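PDB 6L6J: Oxidored_FMN domain-containing protein from [Pseudomonas] geniculata N1, which acts as a 6-hydroxypseudooxynicotine amine oxidase (HisD), carrying FMN, a [4Fe-4S] cluster and a bound ADP. Local coordinates for residues A[15-20]-A[218-223]; A[249-254]-A[289-294]; A[399-404]-A[445-450]; A[414-419]-A[456-461]. One frame throughout, in Å; residues are numbered along the deposited sequence.

Interaction 1 (A[15-20]-A[218-223])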
loop_
_atom_site.group_PDB
_atom_site.type_symbol
_atom_site.label_atom_id
_atom_site.label_comp_id
_atom_site.label_asym_id
_atom_site.label_seq_id
_atom_site.Cartn_x
_atom_site.Cartn_y
_atom_site.Cartn_z
ATOM N N ILE A 15 -23.138 16.898 -2.846
ATOM C CA ILE A 15 -21.834 17.386 -3.379
ATOM C C ILE A 15 -22.162 18.143 -4.649
ATOM O O ILE A 15 -22.361 17.481 -5.676
ATOM C CB ILE A 15 -20.807 16.258 -3.652
ATOM C CG1 ILE A 15 -20.635 15.307 -2.463
ATOM C CG2 ILE A 15 -19.471 16.855 -4.065
ATOM C CD1 ILE A 15 -19.874 14.059 -2.792
ATOM N N GLY A 16 -22.260 19.468 -4.554
ATOM C CA GLY A 16 -22.692 20.323 -5.673
ATOM C C GLY A 16 -23.989 19.792 -6.274
ATOM O O GLY A 16 -24.908 19.452 -5.543
ATOM N N PRO A 17 -24.101 19.668 -7.614
ATOM C CA PRO A 17 -25.347 19.214 -8.225
ATOM C C PRO A 17 -25.611 17.703 -8.163
ATOM O O PRO A 17 -26.585 17.309 -8.717
ATOM C CB PRO A 17 -25.161 19.620 -9.691
ATOM C CG PRO A 17 -23.653 19.514 -9.917
ATOM C CD PRO A 17 -23.050 19.970 -8.609
ATOM N N VAL A 18 -24.747 16.904 -7.534
ATOM C CA VAL A 18 -24.970 15.434 -7.367
ATOM C C VAL A 18 -25.066 15.133 -5.870
ATOM O O VAL A 18 -24.880 16.062 -5.062
ATOM C CB VAL A 18 -23.878 14.570 -8.039
ATOM C CG1 VAL A 18 -23.867 14.745 -9.549
ATOM C CG2 VAL A 18 -22.492 14.819 -7.467
ATOM N N THR A 19 -25.337 13.871 -5.538
ATOM C CA THR A 19 -25.582 13.378 -4.162
ATOM C C THR A 19 -25.000 11.967 -4.039
ATOM O O THR A 19 -25.230 11.159 -4.949
ATOM C CB THR A 19 -27.091 13.421 -3.850
ATOM O OG1 THR A 19 -27.528 14.780 -3.988
ATOM C CG2 THR A 19 -27.439 12.901 -2.466
ATOM N N THR A 20 -24.303 11.674 -2.941
ATOM C CA THR A 20 -23.760 10.326 -2.627
ATOM C C THR A 20 -24.721 9.626 -1.663
ATOM O O THR A 20 -25.178 10.283 -0.730
ATOM C CB THR A 20 -22.319 10.402 -2.099
ATOM O OG1 THR A 20 -21.856 9.073 -1.847
ATOM C CG2 THR A 20 -22.166 11.230 -0.844
ATOM N N THR A 218 -23.935 20.119 -13.934
ATOM C CA THR A 218 -24.330 18.693 -13.708
ATOM C C THR A 218 -23.231 17.865 -13.009
ATOM O O THR A 218 -23.571 16.819 -12.420
ATOM C CB THR A 218 -24.686 18.030 -15.046
ATOM O OG1 THR A 218 -23.572 18.180 -15.932
ATOM C CG2 THR A 218 -25.939 18.615 -15.658
ATOM N N CYS A 219 -21.955 18.254 -13.116
ATOM C CA CYS A 219 -20.832 17.603 -12.380
ATOM C C CYS A 219 -20.405 18.472 -11.193
ATOM O O CYS A 219 -20.282 19.699 -11.366
ATOM C CB CYS A 219 -19.628 17.384 -13.278
ATOM S SG CYS A 219 -20.030 16.443 -14.762
ATOM N N ALA A 220 -20.207 17.863 -10.028
ATOM C CA ALA A 220 -19.492 18.496 -8.902
ATOM C C ALA A 220 -18.021 18.702 -9.309
ATOM O O ALA A 220 -17.466 17.840 -10.025
ATOM C CB ALA A 220 -19.609 17.641 -7.670
ATOM N N VAL A 221 -17.412 19.818 -8.921
ATOM C CA VAL A 221 -15.967 20.101 -9.166
ATOM C C VAL A 221 -15.221 19.991 -7.840
ATOM O O VAL A 221 -15.473 20.835 -6.959
ATOM C CB VAL A 221 -15.785 21.489 -9.774
ATOM C CG1 VAL A 221 -14.336 21.736 -10.133
ATOM C CG2 VAL A 221 -16.711 21.658 -10.968
ATOM N N ALA A 222 -14.394 18.954 -7.685
ATOM C CA ALA A 222 -13.638 18.681 -6.440
ATOM C C ALA A 222 -12.243 19.313 -6.526
ATOM O O ALA A 222 -11.708 19.440 -7.613
ATOM C CB ALA A 222 -13.564 17.193 -6.203
ATOM N N VAL A 223 -11.668 19.715 -5.404
ATOM C CA VAL A 223 -10.214 20.032 -5.342
ATOM C C VAL A 223 -9.579 19.008 -4.415
ATOM O O VAL A 223 -10.020 18.924 -3.244
ATOM C CB VAL A 223 -9.930 21.471 -4.871
ATOM C CG1 VAL A 223 -8.452 21.800 -4.962
ATOM C CG2 VAL A 223 -10.720 22.478 -5.687
#
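Ile15 to Val18 make a type II' beta turn, closed by backbone hydrogen bonds from Val18 N to Ile15 O and from Ile15 N to Val18 O, and the turn leans on the start of the strand at 220-223, with Gly16 CA 4.9 Å from Ala220 CA. Gly16 holds a positive phi of 50°, which suits glycine, and a side chain there would run into the ring of Pro17. No hydrogen bond joins the two segments, so the contact is carried by apolar groups. Ala220 is its centre: its methyl points into the turn, 3.4 Å from Ile15 O and 3.7 Å from Ile15 CG2, the branch that lies anti to the backbone N. From the other arm of the hairpin Val18 CG2 reaches the same methyl at 4.0 Å, while Val18 CG1 turns to the carbonyl Thr218 O at 3.6 Å. Pro17 lies over the backbone rather than a side chain, its CG 3.5 Å from Thr218 C and its CD beside Ala220 N. The turn belongs to the hairpin of strands 13-15 and 18-20, which packs at the N-terminal end of the eight-stranded beta/alpha (TIM) barrel, as in related flavin oxidoreductases, beside strand 220-229. There Ala220 and Ala222 share backbone hydrogen bonds with Val167 on the neighbouring barrel strand 166-171, while the side chain of Val221 points away from the turn and packs on helix 197-215.

Interaction 2 (A[249-254]-A[289-294])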
loop_
_atom_site.group_PDB
_atom_site.type_symbol
_atom_site.label_atom_id
_atom_site.label_comp_id
_atom_site.label_asym_id
_atom_site.label_seq_id
_atom_site.Cartn_x
_atom_site.Cartn_y
_atom_site.Cartn_z
ATOM N N LEU A 249 -10.169 30.374 -1.684
ATOM C CA LEU A 249 -11.063 29.605 -2.598
ATOM C C LEU A 249 -12.143 28.833 -1.819
ATOM O O LEU A 249 -12.747 27.928 -2.416
ATOM C CB LEU A 249 -10.196 28.629 -3.402
ATOM C CG LEU A 249 -9.012 29.242 -4.137
ATOM C CD1 LEU A 249 -8.099 28.150 -4.654
ATOM C CD2 LEU A 249 -9.486 30.134 -5.279
ATOM N N ALA A 250 -12.415 29.217 -0.571
ATOM C CA ALA A 250 -13.131 28.418 0.461
ATOM C C ALA A 250 -14.460 27.824 -0.040
ATOM O O ALA A 250 -14.735 26.680 0.301
ATOM C CB ALA A 250 -13.352 29.277 1.681
ATOM N N ASP A 251 -15.284 28.591 -0.762
ATOM C CA ASP A 251 -16.642 28.157 -1.200
ATOM C C ASP A 251 -16.724 28.189 -2.738
ATOM O O ASP A 251 -17.852 28.198 -3.279
ATOM C CB ASP A 251 -17.734 28.976 -0.495
ATOM C CG ASP A 251 -17.963 28.619 0.977
ATOM O OD1 ASP A 251 -17.495 27.565 1.434
ATOM O OD2 ASP A 251 -18.615 29.402 1.662
ATOM N N VAL A 252 -15.575 28.132 -3.423
ATOM C CA VAL A 252 -15.497 28.001 -4.907
ATOM C C VAL A 252 -15.827 26.568 -5.315
ATOM O O VAL A 252 -16.717 26.362 -6.130
ATOM C CB VAL A 252 -14.140 28.461 -5.459
ATOM C CG1 VAL A 252 -14.062 28.315 -6.979
ATOM C CG2 VAL A 252 -13.847 29.891 -5.043
ATOM N N PRO A 253 -15.135 25.526 -4.807
ATOM C CA PRO A 253 -15.443 24.153 -5.217
ATOM C C PRO A 253 -16.656 23.580 -4.472
ATOM O O PRO A 253 -17.099 24.147 -3.472
ATOM C CB PRO A 253 -14.170 23.372 -4.837
ATOM C CG PRO A 253 -13.642 24.118 -3.624
ATOM C CD PRO A 253 -14.039 25.576 -3.823
ATOM N N ASP A 254 -17.160 22.467 -4.981
ATOM C CA ASP A 254 -18.329 21.732 -4.436
ATOM C C ASP A 254 -17.828 20.761 -3.360
ATOM O O ASP A 254 -18.635 20.340 -2.510
ATOM C CB ASP A 254 -19.070 21.020 -5.572
ATOM C CG ASP A 254 -19.578 21.964 -6.655
ATOM O OD1 ASP A 254 -20.324 22.892 -6.297
ATOM O OD2 ASP A 254 -19.229 21.777 -7.838
ATOM N N THR A 289 -14.475 26.608 5.233
ATOM C CA THR A 289 -15.410 26.309 4.108
ATOM C C THR A 289 -16.746 25.803 4.659
ATOM O O THR A 289 -16.745 25.025 5.625
ATOM C CB THR A 289 -14.839 25.284 3.106
ATOM O OG1 THR A 289 -15.797 25.121 2.053
ATOM C CG2 THR A 289 -14.538 23.922 3.702
ATOM N N SER A 290 -17.845 26.210 4.029
ATOM C CA SER A 290 -19.205 25.656 4.266
ATOM C C SER A 290 -19.388 24.354 3.457
ATOM O O SER A 290 -20.391 23.670 3.675
ATOM C CB SER A 290 -20.280 26.693 3.951
ATOM O OG SER A 290 -20.265 27.058 2.574
ATOM N N LYS A 291 -18.431 24.026 2.582
ATOM C CA LYS A 291 -18.506 22.906 1.614
ATOM C C LYS A 291 -18.145 21.580 2.279
ATOM O O LYS A 291 -17.406 21.530 3.256
ATOM C CB LYS A 291 -17.553 23.167 0.447
ATOM C CG LYS A 291 -17.807 24.464 -0.312
ATOM C CD LYS A 291 -19.155 24.484 -1.032
ATOM C CE LYS A 291 -19.386 25.766 -1.796
ATOM N NZ LYS A 291 -20.542 25.652 -2.707
ATOM N N PRO A 292 -18.667 20.452 1.752
ATOM C CA PRO A 292 -18.342 19.125 2.280
ATOM C C PRO A 292 -16.836 18.838 2.181
ATOM O O PRO A 292 -16.264 19.144 1.166
ATOM C CB PRO A 292 -19.107 18.119 1.412
ATOM C CG PRO A 292 -20.093 18.955 0.621
ATOM C CD PRO A 292 -19.599 20.394 0.622
ATOM N N VAL A 293 -16.236 18.319 3.251
ATOM C CA VAL A 293 -14.777 18.032 3.322
ATOM C C VAL A 293 -14.609 16.517 3.437
ATOM O O VAL A 293 -15.264 15.887 4.331
ATOM C CB VAL A 293 -14.097 18.775 4.491
ATOM C CG1 VAL A 293 -12.607 18.486 4.562
ATOM C CG2 VAL A 293 -14.325 20.275 4.420
ATOM N N VAL A 294 -13.776 15.963 2.557
ATOM C CA VAL A 294 -13.344 14.540 2.607
ATOM C C VAL A 294 -11.861 14.516 2.988
ATOM O O VAL A 294 -11.074 15.235 2.371
ATOM C CB VAL A 294 -13.598 13.786 1.284
ATOM C CG1 VAL A 294 -13.017 14.497 0.062
ATOM C CG2 VAL A 294 -13.078 12.351 1.366
#
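Thr289 OG1 donates to Ala250 O at 2.6 Å, coming in from above the carbonyl plane, and accepts from Lys291 N at 2.9 Å, which makes an ST turn. This is the N-terminal side of a beta/alpha barrel, where the loops leading into the adjacent strands 255-261 and 293-296 are tied together. As a hydroxyl, OG1 can both donate and accept; its position anti to the backbone N turns it to the other loop. Replacing Thr289 with a valine would probably loosen this junction, since both the bond to Ala250 O and the one that closes the ST turn would go. Next to it, Ser290 N donates to the syn lone pair of Asp251 OD1 at 2.9 Å, with an angle of 151° at the hydrogen. The Ser290 hydroxyl adds a weak bond to the same carboxylate, 3.0 Å from both OD1 and OD2. Ala250 O has a second donor in Trp256 NE1. Further out, the Lys291 chain, bent at chi2 (-65°), runs over the carbonyls of the first loop, with CD 3.2 Å from Pro253 O and CE 3.2 Å from Asp251 O. Its NZ ends 4.5 Å from Asp254 OD1, too far for a salt bridge; the main partner of that carboxylate is Val221 N, bound by OD2. At the far end of the contact, Pro292 CD packs on Asp254 O at 3.3 Å.

Interaction 3 (A[399-404]-A[445-450]). With ADP (adenosine-5'-diphosphate), chain D.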
loop_
_atom_site.group_PDB
_atom_site.type_symbol
_atom_site.label_atom_id
_atom_site.label_comp_id
_atom_site.label_asym_id
_atom_site.label_seq_id
_atom_site.Cartn_x
_atom_site.Cartn_y
_atom_site.Cartn_z
ATOM N N ALA A 399 -0.062 -18.321 4.949
ATOM C CA ALA A 399 -0.305 -19.222 3.796
ATOM C C ALA A 399 -1.385 -20.221 4.182
ATOM O O ALA A 399 -2.470 -20.153 3.600
ATOM C CB ALA A 399 0.967 -19.919 3.348
ATOM N N GLY A 400 -1.103 -21.070 5.173
ATOM C CA GLY A 400 -2.060 -22.044 5.737
ATOM C C GLY A 400 -3.431 -21.426 6.018
ATOM O O GLY A 400 -4.456 -21.961 5.511
ATOM N N LEU A 401 -3.457 -20.337 6.784
ATOM C CA LEU A 401 -4.706 -19.701 7.277
ATOM C C LEU A 401 -5.545 -19.217 6.101
ATOM O O LEU A 401 -6.791 -19.246 6.224
ATOM C CB LEU A 401 -4.369 -18.520 8.192
ATOM C CG LEU A 401 -3.879 -18.907 9.576
ATOM C CD1 LEU A 401 -3.366 -17.681 10.317
ATOM C CD2 LEU A 401 -4.984 -19.595 10.361
ATOM N N GLU A 402 -4.897 -18.727 5.043
ATOM C CA GLU A 402 -5.618 -18.158 3.875
ATOM C C GLU A 402 -6.234 -19.310 3.071
ATOM O O GLU A 402 -7.342 -19.165 2.618
ATOM C CB GLU A 402 -4.672 -17.274 3.058
ATOM C CG GLU A 402 -5.291 -16.743 1.783
ATOM C CD GLU A 402 -6.682 -16.168 1.952
ATOM O OE1 GLU A 402 -6.921 -15.500 2.957
ATOM O OE2 GLU A 402 -7.524 -16.387 1.069
ATOM N N ALA A 403 -5.505 -20.413 2.890
ATOM C CA ALA A 403 -5.992 -21.647 2.215
ATOM C C ALA A 403 -7.216 -22.217 2.963
ATOM O O ALA A 403 -8.272 -22.400 2.318
ATOM C CB ALA A 403 -4.878 -22.658 2.141
ATOM N N ALA A 404 -7.067 -22.467 4.278
ATOM C CA ALA A 404 -8.123 -22.979 5.185
ATOM C C ALA A 404 -9.343 -22.072 5.073
ATOM O O ALA A 404 -10.406 -22.564 4.667
ATOM C CB ALA A 404 -7.631 -23.054 6.603
ATOM N N TYR A 445 -7.769 -11.519 11.707
ATOM C CA TYR A 445 -8.834 -11.585 10.668
ATOM C C TYR A 445 -9.182 -13.043 10.307
ATOM O O TYR A 445 -10.356 -13.402 10.268
ATOM C CB TYR A 445 -8.466 -10.860 9.376
ATOM C CG TYR A 445 -9.521 -11.055 8.330
ATOM C CD1 TYR A 445 -10.785 -10.522 8.511
ATOM C CD2 TYR A 445 -9.304 -11.849 7.207
ATOM C CE1 TYR A 445 -11.790 -10.726 7.578
ATOM C CE2 TYR A 445 -10.299 -12.066 6.264
ATOM C CZ TYR A 445 -11.546 -11.502 6.456
ATOM O OH TYR A 445 -12.551 -11.688 5.570
ATOM N N ARG A 446 -8.188 -13.875 10.053
ATOM C CA ARG A 446 -8.407 -15.238 9.510
ATOM C C ARG A 446 -8.794 -16.197 10.641
ATOM O O ARG A 446 -9.697 -17.020 10.427
ATOM C CB ARG A 446 -7.169 -15.700 8.733
ATOM C CG ARG A 446 -7.027 -15.022 7.377
ATOM C CD ARG A 446 -5.677 -15.203 6.700
ATOM N NE ARG A 446 -5.743 -14.523 5.419
ATOM C CZ ARG A 446 -5.752 -13.203 5.263
ATOM N NH1 ARG A 446 -5.642 -12.409 6.315
ATOM N NH2 ARG A 446 -5.864 -12.678 4.055
ATOM N N VAL A 447 -8.158 -16.097 11.807
ATOM C CA VAL A 447 -8.519 -16.949 12.978
ATOM C C VAL A 447 -9.986 -16.674 13.345
ATOM O O VAL A 447 -10.752 -17.666 13.470
ATOM C CB VAL A 447 -7.590 -16.706 14.172
ATOM C CG1 VAL A 447 -8.084 -17.423 15.425
ATOM C CG2 VAL A 447 -6.162 -17.115 13.842
ATOM N N GLY A 448 -10.360 -15.398 13.490
ATOM C CA GLY A 448 -11.695 -14.982 13.950
ATOM C C GLY A 448 -12.802 -15.446 13.021
ATOM O O GLY A 448 -13.890 -15.769 13.510
ATOM N N GLN A 449 -12.534 -15.489 11.721
ATOM C CA GLN A 449 -13.470 -16.017 10.698
ATOM C C GLN A 449 -13.500 -17.546 10.741
ATOM O O GLN A 449 -14.600 -18.102 10.610
ATOM C CB GLN A 449 -13.050 -15.522 9.321
ATOM C CG GLN A 449 -13.222 -14.020 9.172
ATOM C CD GLN A 449 -14.676 -13.667 9.211
ATOM O OE1 GLN A 449 -15.485 -14.321 8.557
ATOM N NE2 GLN A 449 -15.014 -12.651 9.988
ATOM N N LEU A 450 -12.341 -18.192 10.891
ATOM C CA LEU A 450 -12.214 -19.678 10.809
ATOM C C LEU A 450 -12.944 -20.354 11.974
ATOM O O LEU A 450 -13.703 -21.297 11.720
ATOM C CB LEU A 450 -10.734 -20.087 10.781
ATOM C CG LEU A 450 -10.097 -20.122 9.392
ATOM C CD1 LEU A 450 -8.584 -20.186 9.478
ATOM C CD2 LEU A 450 -10.614 -21.289 8.573
HETATM P PB ADP D . 4.056 -18.984 5.559
HETATM O O1B ADP D . 2.652 -19.191 6.080
HETATM O O2B ADP D . 4.390 -17.521 5.273
HETATM O O3B ADP D . 4.380 -19.899 4.405
HETATM P PA ADP D . 5.035 -19.460 8.280
HETATM O O1A ADP D . 4.251 -18.259 8.691
HETATM O O2A ADP D . 6.444 -19.583 8.725
HETATM O O3A ADP D . 5.073 -19.484 6.692
HETATM O "O5'" ADP D . 4.195 -20.795 8.626
HETATM C "C5'" ADP D . 4.835 -22.039 8.994
HETATM C "C4'" ADP D . 4.153 -22.615 10.210
HETATM O "O4'" ADP D . 4.055 -24.056 10.046
HETATM C "C3'" ADP D . 4.894 -22.408 11.544
HETATM O "O3'" ADP D . 4.018 -22.256 12.655
HETATM C "C2'" ADP D . 5.688 -23.716 11.647
HETATM O "O2'" ADP D . 6.209 -24.016 12.926
HETATM C "C1'" ADP D . 4.590 -24.673 11.194
HETATM N N9 ADP D . 5.052 -26.028 10.893
HETATM C C8 ADP D . 6.232 -26.412 10.296
HETATM N N7 ADP D . 6.357 -27.711 10.191
HETATM C C5 ADP D . 5.199 -28.220 10.775
HETATM C C6 ADP D . 4.722 -29.536 10.980
HETATM N N6 ADP D . 5.368 -30.627 10.594
HETATM N N1 ADP D . 3.518 -29.688 11.588
HETATM C C2 ADP D . 2.854 -28.589 11.960
HETATM N N3 ADP D . 3.197 -27.313 11.814
HETATM C C4 ADP D . 4.389 -27.190 11.208
#
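Glu402 and Arg446 cross obliquely between two helices that meet at 37°, their carboxylate and guanidinium planes turned 71° apart. The arginine runs out extended from CG to NE, and NE donates to Glu402 OE1 at 2.9 Å. The glutamate folds back at chi2 to offer the anti lone pair of OE1, close to the guanidinium plane; Arg446 NH2 adds a weak bond to the same oxygen. Beside this salt bridge the arginine's own CD lies against Leu401 CB at 3.9 Å. One helical turn on, Leu450 crosses Leu401 obliquely, CD1 to CD2 at 3.8 Å, and sets its CD2 4.0 Å from Ala404 CB. The glycine-rich turn into helix 398-410, which reaches Gly400, is consistent with a Rossmann-type GxGxxG motif, and Ala399 N donates to ADP O1B at 3.1 Å. Arg446 is also fixed by Gln364 O at NH2 and Val442 O at NH1, and its side chain lies about 9 Å from the iron-sulfur cluster. A leucine in place of Arg446 lacks NE and NH2, and would probably weaken the join between the helices. Because Glu402 OE2 is also salt-bridged to Arg661, the carboxylate sits between two arginines, which would be expected to keep it deprotonated.

Interaction 4 (A[414-419]-A[456-461]). With ADP (adenosine-5'-diphosphate), chain D.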
loop_
_atom_site.group_PDB
_atom_site.type_symbol
_atom_site.label_atom_id
_atom_site.label_comp_id
_atom_site.label_asym_id
_atom_site.label_seq_id
_atom_site.Cartn_x
_atom_site.Cartn_y
_atom_site.Cartn_z
ATOM N N VAL A 414 -12.526 -28.865 6.432
ATOM C CA VAL A 414 -11.134 -28.332 6.529
ATOM C C VAL A 414 -10.577 -28.580 7.929
ATOM O O VAL A 414 -11.119 -28.027 8.878
ATOM C CB VAL A 414 -11.080 -26.830 6.183
ATOM C CG1 VAL A 414 -9.703 -26.234 6.456
ATOM C CG2 VAL A 414 -11.522 -26.575 4.744
ATOM N N SER A 415 -9.496 -29.346 8.032
ATOM C CA SER A 415 -8.652 -29.422 9.250
ATOM C C SER A 415 -7.359 -28.634 9.011
ATOM O O SER A 415 -6.817 -28.707 7.886
ATOM C CB SER A 415 -8.397 -30.846 9.635
ATOM O OG SER A 415 -9.584 -31.411 10.162
ATOM N N ILE A 416 -6.915 -27.881 10.020
ATOM C CA ILE A 416 -5.609 -27.156 10.016
ATOM C C ILE A 416 -4.851 -27.462 11.322
ATOM O O ILE A 416 -5.464 -27.386 12.408
ATOM C CB ILE A 416 -5.827 -25.647 9.786
ATOM C CG1 ILE A 416 -4.515 -24.867 9.860
ATOM C CG2 ILE A 416 -6.868 -25.086 10.743
ATOM C CD1 ILE A 416 -4.549 -23.530 9.144
ATOM N N ALA A 417 -3.572 -27.827 11.199
ATOM C CA ALA A 417 -2.654 -28.163 12.306
ATOM C C ALA A 417 -1.466 -27.192 12.309
ATOM O O ALA A 417 -1.021 -26.799 11.216
ATOM C CB ALA A 417 -2.186 -29.591 12.157
ATOM N N ASP A 418 -0.975 -26.815 13.496
ATOM C CA ASP A 418 0.290 -26.053 13.684
ATOM C C ASP A 418 1.012 -26.603 14.911
ATOM O O ASP A 418 0.324 -27.042 15.852
ATOM C CB ASP A 418 0.036 -24.555 13.876
ATOM C CG ASP A 418 1.321 -23.745 13.878
ATOM O OD1 ASP A 418 1.862 -23.532 12.769
ATOM O OD2 ASP A 418 1.812 -23.389 15.002
ATOM N N ALA A 419 2.340 -26.545 14.914
ATOM C CA ALA A 419 3.200 -27.142 15.963
ATOM C C ALA A 419 3.277 -26.221 17.191
ATOM O O ALA A 419 3.697 -26.736 18.245
ATOM C CB ALA A 419 4.572 -27.437 15.395
ATOM N N VAL A 456 -14.687 -26.328 9.889
ATOM C CA VAL A 456 -13.239 -26.139 10.205
ATOM C C VAL A 456 -12.917 -26.737 11.586
ATOM O O VAL A 456 -13.657 -26.453 12.550
ATOM C CB VAL A 456 -12.816 -24.656 10.150
ATOM C CG1 VAL A 456 -11.390 -24.447 10.652
ATOM C CG2 VAL A 456 -12.970 -24.080 8.747
ATOM N N SER A 457 -11.818 -27.498 11.668
ATOM C CA SER A 457 -11.181 -27.995 12.913
ATOM C C SER A 457 -9.782 -27.387 13.017
ATOM O O SER A 457 -9.017 -27.474 12.029
ATOM C CB SER A 457 -11.140 -29.503 12.940
ATOM O OG SER A 457 -12.440 -30.022 12.686
ATOM N N MET A 458 -9.471 -26.782 14.159
ATOM C CA MET A 458 -8.207 -26.044 14.394
ATOM C C MET A 458 -7.429 -26.744 15.513
ATOM O O MET A 458 -7.949 -26.797 16.620
ATOM C CB MET A 458 -8.522 -24.588 14.753
ATOM C CG MET A 458 -9.449 -23.930 13.736
ATOM S SD MET A 458 -9.555 -22.130 13.884
ATOM C CE MET A 458 -7.925 -21.622 13.354
ATOM N N TYR A 459 -6.245 -27.296 15.213
ATOM C CA TYR A 459 -5.382 -28.030 16.180
ATOM C C TYR A 459 -4.078 -27.253 16.394
ATOM O O TYR A 459 -3.292 -27.134 15.435
ATOM C CB TYR A 459 -5.110 -29.454 15.688
ATOM C CG TYR A 459 -6.351 -30.253 15.371
ATOM C CD1 TYR A 459 -7.255 -30.598 16.363
ATOM C CD2 TYR A 459 -6.625 -30.654 14.077
ATOM C CE1 TYR A 459 -8.397 -31.334 16.081
ATOM C CE2 TYR A 459 -7.761 -31.386 13.775
ATOM C CZ TYR A 459 -8.647 -31.725 14.780
ATOM O OH TYR A 459 -9.763 -32.427 14.468
ATOM N N LEU A 460 -3.833 -26.795 17.622
ATOM C CA LEU A 460 -2.771 -25.803 17.922
ATOM C C LEU A 460 -1.562 -26.412 18.632
ATOM O O LEU A 460 -0.686 -25.620 19.020
ATOM C CB LEU A 460 -3.349 -24.673 18.780
ATOM C CG LEU A 460 -3.526 -23.332 18.077
ATOM C CD1 LEU A 460 -4.061 -22.290 19.055
ATOM C CD2 LEU A 460 -2.226 -22.864 17.435
ATOM N N ASP A 461 -1.458 -27.716 18.843
ATOM C CA ASP A 461 -0.224 -28.201 19.524
ATOM C C ASP A 461 0.181 -29.502 18.861
ATOM O O ASP A 461 0.558 -30.429 19.577
ATOM C CB ASP A 461 -0.400 -28.249 21.042
ATOM C CG ASP A 461 -0.069 -26.920 21.705
ATOM O OD1 ASP A 461 1.071 -26.422 21.493
ATOM O OD2 ASP A 461 -0.956 -26.368 22.390
HETATM P PB ADP D . 4.056 -18.984 5.559
HETATM O O1B ADP D . 2.652 -19.191 6.080
HETATM O O2B ADP D . 4.390 -17.521 5.273
HETATM O O3B ADP D . 4.380 -19.899 4.405
HETATM P PA ADP D . 5.035 -19.460 8.280
HETATM O O1A ADP D . 4.251 -18.259 8.691
HETATM O O2A ADP D . 6.444 -19.583 8.725
HETATM O O3A ADP D . 5.073 -19.484 6.692
HETATM O "O5'" ADP D . 4.195 -20.795 8.626
HETATM C "C5'" ADP D . 4.835 -22.039 8.994
HETATM C "C4'" ADP D . 4.153 -22.615 10.210
HETATM O "O4'" ADP D . 4.055 -24.056 10.046
HETATM C "C3'" ADP D . 4.894 -22.408 11.544
HETATM O "O3'" ADP D . 4.018 -22.256 12.655
HETATM C "C2'" ADP D . 5.688 -23.716 11.647
HETATM O "O2'" ADP D . 6.209 -24.016 12.926
HETATM C "C1'" ADP D . 4.590 -24.673 11.194
HETATM N N9 ADP D . 5.052 -26.028 10.893
HETATM C C8 ADP D . 6.232 -26.412 10.296
HETATM N N7 ADP D . 6.357 -27.711 10.191
HETATM C C5 ADP D . 5.199 -28.220 10.775
HETATM C C6 ADP D . 4.722 -29.536 10.980
HETATM N N6 ADP D . 5.368 -30.627 10.594
HETATM N N1 ADP D . 3.518 -29.688 11.588
HETATM C C2 ADP D . 2.854 -28.589 11.960
HETATM N N3 ADP D . 3.197 -27.313 11.814
HETATM C C4 ADP D . 4.389 -27.190 11.208
#
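Ile416 overlaps Met458 across a pair of parallel strands, its CG2 branch 4.1 Å from Met458 CG. Val414 and Val456 sit side by side on the same face, CB to CG2 at 4.2 Å. On the reverse face Ser415 OG lies 3.7 Å from Ser457 CB, with Tyr459 CE2, two residues further along the strand, 4.0 Å from that OG. The axes of strands 414-417 and 456-459 approach to 4.7 Å, and the backbones are joined by the alternating ladder of a parallel sheet: Ser457 N to Val414 O, Ile416 N to Ser457 O, Tyr459 N to Ile416 O, and Asp418 N to Tyr459 O. The last three donors lie nearly along the C=O axes. Past the end of strand 413-417, Asp418 turns its carboxylate to ADP, and OD1 accepts from the ribose O3' at 2.5 Å. An acidic residue gripping a ribose hydroxyl here is the classic Rossmann arrangement; Gly396 N also donates to OD1 and Gly420 N to OD2, holding the group in place. Strand 456-459 is the outermost of the five-stranded sheet, with 413-417 between it and 390-394. Helices 398-410 and 441-450 cover the face bearing Val414, Ile416, Val456 and Met458.

How the interactions relate
The four contacts form two pairs in different domains. Interactions 1 and 2, centres 11 Å apart, share the FMN-binding barrel and touch directly: Gly16 CA packs against Asp254 OD1 and Pro253 on Val221, linking neighbouring strands at the barrel's N-terminal end. Interaction 1 closes before interaction 2 opens, and both precede interactions 3 and 4. These two, also 11 Å apart, lie in the Rossmann-like domain, their centres 41 to 54 Å from those of the first pair. Their segments alternate along the chain, each helix leading into its strand, and Leu450 packs on Val456 while Ala404 meets Val414. Both reach ADP, interaction 3 at the diphosphate and interaction 4 at the ribose, so this helix-on-sheet layer shapes the nucleotide site.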